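Local coordinates for protein fatty acid synthase 1, isoform A (Drosophila melanogaster, PDB 6FN6) that probably carries out the dehydratase, enoyl reductase and ketoreductase steps of NADPH-dependent fatty acid synthesis, as the modifying region of a multifunctional synthase, at residues Arg313-Gln325 / Glu347-Arg359. Residues are numbered along the deposited sequence; the frame is centred on the assembly and turned at random.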
loop_
_atom_site.group_PDB
_atom_site.type_symbol
_atom_site.label_atom_id
_atom_site.label_comp_id
_atom_site.label_asym_id
_atom_site.label_seq_id
_atom_site.Cartn_x
_atom_site.Cartn_y
_atom_site.Cartn_z
ATOM N N ARG A 313 46.754 38.770 -45.404
ATOM C CA ARG A 313 45.557 37.938 -45.361
ATOM C C ARG A 313 44.858 37.987 -43.999
ATOM O O ARG A 313 45.482 38.240 -42.972
ATOM C CB ARG A 313 45.923 36.495 -45.721
ATOM C CG ARG A 313 46.392 36.326 -47.157
ATOM C CD ARG A 313 47.059 34.983 -47.365
ATOM N NE ARG A 313 46.153 33.868 -47.100
ATOM C CZ ARG A 313 46.549 32.643 -46.768
ATOM N NH1 ARG A 313 47.841 32.363 -46.658
ATOM N NH2 ARG A 313 45.652 31.692 -46.544
ATOM N N ASN A 314 43.554 37.724 -44.025
ATOM C CA ASN A 314 42.724 37.677 -42.831
ATOM C C ASN A 314 43.088 36.449 -41.996
ATOM O O ASN A 314 43.170 35.348 -42.524
ATOM C CB ASN A 314 41.252 37.639 -43.248
ATOM C CG ASN A 314 40.298 37.720 -42.072
ATOM O OD1 ASN A 314 40.535 38.428 -41.088
ATOM N ND2 ASN A 314 39.208 36.965 -42.164
ATOM N N PRO A 315 43.310 36.637 -40.683
ATOM C CA PRO A 315 43.678 35.499 -39.834
ATOM C C PRO A 315 42.678 34.346 -39.892
ATOM O O PRO A 315 43.039 33.206 -39.598
ATOM C CB PRO A 315 43.708 36.121 -38.430
ATOM C CG PRO A 315 44.054 37.554 -38.662
ATOM C CD PRO A 315 43.387 37.914 -39.947
ATOM N N ASP A 316 41.432 34.649 -40.231
ATOM C CA ASP A 316 40.369 33.649 -40.237
ATOM C C ASP A 316 40.436 32.720 -41.452
ATOM O O ASP A 316 40.154 31.527 -41.339
ATOM C CB ASP A 316 39.000 34.332 -40.200
ATOM C CG ASP A 316 37.867 33.357 -39.928
ATOM O OD1 ASP A 316 38.154 32.200 -39.555
ATOM O OD2 ASP A 316 36.689 33.752 -40.075
ATOM N N VAL A 317 40.800 33.268 -42.609
ATOM C CA VAL A 317 40.709 32.515 -43.861
ATOM C C VAL A 317 41.869 31.543 -44.091
ATOM O O VAL A 317 41.804 30.714 -44.999
ATOM C CB VAL A 317 40.607 33.475 -45.071
ATOM C CG1 VAL A 317 39.344 34.319 -44.979
ATOM C CG2 VAL A 317 41.856 34.347 -45.190
ATOM N N LEU A 318 42.925 31.636 -43.288
ATOM C CA LEU A 318 44.073 30.744 -43.452
ATOM C C LEU A 318 43.619 29.289 -43.318
ATOM O O LEU A 318 42.659 28.996 -42.606
ATOM C CB LEU A 318 45.182 31.077 -42.448
ATOM C CG LEU A 318 44.807 31.229 -40.976
ATOM C CD1 LEU A 318 44.838 29.895 -40.253
ATOM C CD2 LEU A 318 45.735 32.234 -40.305
ATOM N N VAL A 319 44.313 28.385 -44.005
ATOM C CA VAL A 319 43.885 26.990 -44.093
ATOM C C VAL A 319 44.687 26.062 -43.182
ATOM O O VAL A 319 44.416 24.860 -43.129
ATOM C CB VAL A 319 43.969 26.486 -45.553
ATOM C CG1 VAL A 319 43.128 27.360 -46.474
ATOM C CG2 VAL A 319 45.423 26.437 -46.035
ATOM N N ALA A 320 45.675 26.613 -42.482
ATOM C CA ALA A 320 46.587 25.824 -41.654
ATOM C C ALA A 320 45.882 24.724 -40.855
ATOM O O ALA A 320 46.321 23.571 -40.856
ATOM C CB ALA A 320 47.343 26.739 -40.704
ATOM N N ASN A 321 44.793 25.078 -40.178
ATOM C CA ASN A 321 44.065 24.119 -39.353
ATOM C C ASN A 321 43.602 22.934 -40.189
ATOM O O ASN A 321 43.757 21.781 -39.787
ATOM C CB ASN A 321 42.863 24.784 -38.679
ATOM C CG ASN A 321 43.258 25.637 -37.490
ATOM O OD1 ASN A 321 44.401 25.596 -37.034
ATOM N ND2 ASN A 321 42.308 26.409 -36.972
ATOM N N ARG A 322 43.022 23.223 -41.349
ATOM C CA ARG A 322 42.521 22.178 -42.233
ATOM C C ARG A 322 43.646 21.251 -42.683
ATOM O O ARG A 322 43.468 20.036 -42.745
ATOM C CB ARG A 322 41.826 22.792 -43.450
ATOM C CG ARG A 322 41.206 21.773 -44.400
ATOM C CD ARG A 322 40.065 20.997 -43.755
ATOM N NE ARG A 322 38.952 21.864 -43.376
ATOM C CZ ARG A 322 37.904 21.466 -42.660
ATOM N NH1 ARG A 322 37.818 20.212 -42.238
ATOM N NH2 ARG A 322 36.940 22.326 -42.364
ATOM N N LEU A 323 44.802 21.826 -42.999
ATOM C CA LEU A 323 45.941 21.031 -43.440
ATOM C C LEU A 323 46.389 20.080 -42.337
ATOM O O LEU A 323 46.536 18.882 -42.567
ATOM C CB LEU A 323 47.101 21.931 -43.863
ATOM C CG LEU A 323 46.825 22.924 -44.994
ATOM C CD1 LEU A 323 48.090 23.695 -45.331
ATOM C CD2 LEU A 323 46.275 22.223 -46.231
ATOM N N LEU A 324 46.602 20.614 -41.140
ATOM C CA LEU A 324 47.020 19.789 -40.015
ATOM C C LEU A 324 45.966 18.725 -39.722
ATOM O O LEU A 324 46.287 17.615 -39.299
ATOM C CB LEU A 324 47.264 20.650 -38.775
ATOM C CG LEU A 324 47.701 19.902 -37.512
ATOM C CD1 LEU A 324 48.977 19.102 -37.749
ATOM C CD2 LEU A 324 47.885 20.872 -36.353
ATOM N N GLN A 325 44.706 19.071 -39.957
ATOM C CA GLN A 325 43.606 18.149 -39.714
ATOM C C GLN A 325 43.648 16.981 -40.698
ATOM O O GLN A 325 43.360 15.841 -40.334
ATOM C CB GLN A 325 42.268 18.883 -39.808
ATOM C CG GLN A 325 41.109 18.125 -39.190
ATOM C CD GLN A 325 39.813 18.904 -39.238
ATOM O OE1 GLN A 325 39.800 20.126 -39.073
ATOM N NE2 GLN A 325 38.710 18.202 -39.469
ATOM N N GLU A 347 50.297 38.001 -32.139
ATOM C CA GLU A 347 49.226 37.885 -31.150
ATOM C C GLU A 347 47.861 37.734 -31.817
ATOM O O GLU A 347 47.026 36.950 -31.365
ATOM C CB GLU A 347 49.213 39.101 -30.215
ATOM C CG GLU A 347 50.147 38.982 -29.014
ATOM C CD GLU A 347 51.594 39.291 -29.350
ATOM O OE1 GLU A 347 51.842 39.989 -30.356
ATOM O OE2 GLU A 347 52.485 38.836 -28.602
ATOM N N THR A 348 47.639 38.483 -32.891
ATOM C CA THR A 348 46.374 38.422 -33.617
ATOM C C THR A 348 46.168 37.051 -34.261
ATOM O O THR A 348 45.100 36.451 -34.140
ATOM C CB THR A 348 46.305 39.510 -34.710
ATOM O OG1 THR A 348 46.510 40.800 -34.121
ATOM C CG2 THR A 348 44.955 39.490 -35.420
ATOM N N ILE A 349 47.199 36.564 -34.945
ATOM C CA ILE A 349 47.127 35.290 -35.654
ATOM C C ILE A 349 46.954 34.117 -34.693
ATOM O O ILE A 349 46.149 33.219 -34.939
ATOM C CB ILE A 349 48.380 35.092 -36.538
ATOM C CG1 ILE A 349 48.344 36.056 -37.724
ATOM C CG2 ILE A 349 48.490 33.639 -37.020
ATOM C CD1 ILE A 349 49.627 36.095 -38.535
ATOM N N THR A 350 47.710 34.131 -33.600
ATOM C CA THR A 350 47.703 33.028 -32.643
ATOM C C THR A 350 46.295 32.756 -32.123
ATOM O O THR A 350 45.912 31.604 -31.912
ATOM C CB THR A 350 48.636 33.312 -31.450
ATOM O OG1 THR A 350 49.923 33.722 -31.928
ATOM C CG2 THR A 350 48.799 32.067 -30.586
ATOM N N ALA A 351 45.527 33.821 -31.918
ATOM C CA ALA A 351 44.169 33.705 -31.401
ATOM C C ALA A 351 43.242 33.042 -32.417
ATOM O O ALA A 351 42.392 32.229 -32.058
ATOM C CB ALA A 351 43.635 35.078 -31.017
ATOM N N ALA A 352 43.415 33.396 -33.686
ATOM C CA ALA A 352 42.565 32.879 -34.754
ATOM C C ALA A 352 42.652 31.357 -34.887
ATOM O O ALA A 352 41.631 30.686 -35.042
ATOM C CB ALA A 352 42.930 33.539 -36.074
ATOM N N LEU A 353 43.868 30.818 -34.838
ATOM C CA LEU A 353 44.070 29.374 -34.956
ATOM C C LEU A 353 43.337 28.595 -33.868
ATOM O O LEU A 353 42.740 27.552 -34.138
ATOM C CB LEU A 353 45.565 29.047 -34.905
ATOM C CG LEU A 353 46.397 29.558 -36.080
ATOM C CD1 LEU A 353 47.881 29.432 -35.779
ATOM C CD2 LEU A 353 46.043 28.790 -37.341
ATOM N N GLY A 354 43.389 29.097 -32.640
ATOM C CA GLY A 354 42.661 28.488 -31.543
ATOM C C GLY A 354 43.283 27.232 -30.962
ATOM O O GLY A 354 44.500 27.130 -30.804
ATOM N N ASP A 355 42.422 26.271 -30.642
ATOM C CA ASP A 355 42.822 25.037 -29.975
ATOM C C ASP A 355 43.240 23.963 -30.979
ATOM O O ASP A 355 43.051 22.770 -30.743
ATOM C CB ASP A 355 41.674 24.526 -29.099
ATOM C CG ASP A 355 42.086 23.370 -28.208
ATOM O OD1 ASP A 355 43.273 23.306 -27.824
ATOM O OD2 ASP A 355 41.221 22.525 -27.890
ATOM N N SER A 356 43.812 24.389 -32.101
ATOM C CA SER A 356 44.183 23.464 -33.167
ATOM C C SER A 356 45.571 22.870 -32.951
ATOM O O SER A 356 45.821 21.714 -33.291
ATOM C CB SER A 356 44.136 24.178 -34.518
ATOM O OG SER A 356 44.656 23.356 -35.547
ATOM N N GLY A 357 46.466 23.666 -32.382
ATOM C CA GLY A 357 47.831 23.238 -32.144
ATOM C C GLY A 357 48.753 23.546 -33.308
ATOM O O GLY A 357 49.702 22.811 -33.580
ATOM N N VAL A 358 48.468 24.648 -33.995
ATOM C CA VAL A 358 49.321 25.127 -35.069
ATOM C C VAL A 358 50.177 26.238 -34.485
ATOM O O VAL A 358 49.657 27.239 -33.994
ATOM C CB VAL A 358 48.494 25.611 -36.280
ATOM C CG1 VAL A 358 49.387 26.271 -37.323
ATOM C CG2 VAL A 358 47.734 24.453 -36.899
ATOM N N ARG A 359 51.491 26.061 -34.537
ATOM C CA ARG A 359 52.403 27.058 -33.994
ATOM C C ARG A 359 52.510 28.250 -34.939
ATOM O O ARG A 359 51.982 28.219 -36.049
ATOM C CB ARG A 359 53.776 26.438 -33.730
ATOM C CG ARG A 359 54.439 25.806 -34.938
ATOM C CD ARG A 359 55.421 24.729 -34.509
ATOM N NE ARG A 359 56.339 24.371 -35.585
ATOM C CZ ARG A 359 57.453 25.037 -35.868
ATOM N NH1 ARG A 359 57.795 26.107 -35.159
ATOM N NH2 ARG A 359 58.228 24.637 -36.865
#
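Ser-356 OG donates to Asn-321 OD1 at 2.7 Å, from well above the carbonyl plane rather than along a lone pair. Asn-321 ND2 donates to Leu-353 O at 3.1 Å, so the carboxamide bridges two points of the turn that follows helix 346-353. That second bond is fairly straight (159°), lies close to the amide plane of Asn-321 and meets a lone pair of the acceptor. Asn-321 CG sits beside its backbone N (chi1 -77°), which swings the amide across to the turn. Between the two bonded residues, Gly-354 leaves the helix with positive phi.

Apolar contacts come from residues before and after Asn-321 in the sequence. Leu-324 CD2 meets Val-358 CG2 at 3.6 Å, the two side chains running antiparallel alongside one another. Val-358 CG1 faces Ala-320 CB. Leu-353 CD2 reaches Leu-318 CD1, with the side chains roughly perpendicular. Further along, Pro-315 CB packs on Ala-352 CB at 3.6 Å, while its CG touches Thr-348 CG2.

The contact joins successive beta-alpha-beta crossovers linking parallel strands 303-309, 334-341 and 359-362, probably in the pseudo-methyltransferase domain of animal-type fatty acid synthases. Ala-320 and Val-358 both also touch Val-339 of strand 334-341. The bond to Leu-353 O needs a donor, consistent with the amide orientation as modelled, and gives a main-chain carbonyl at the helix end a side-chain partner.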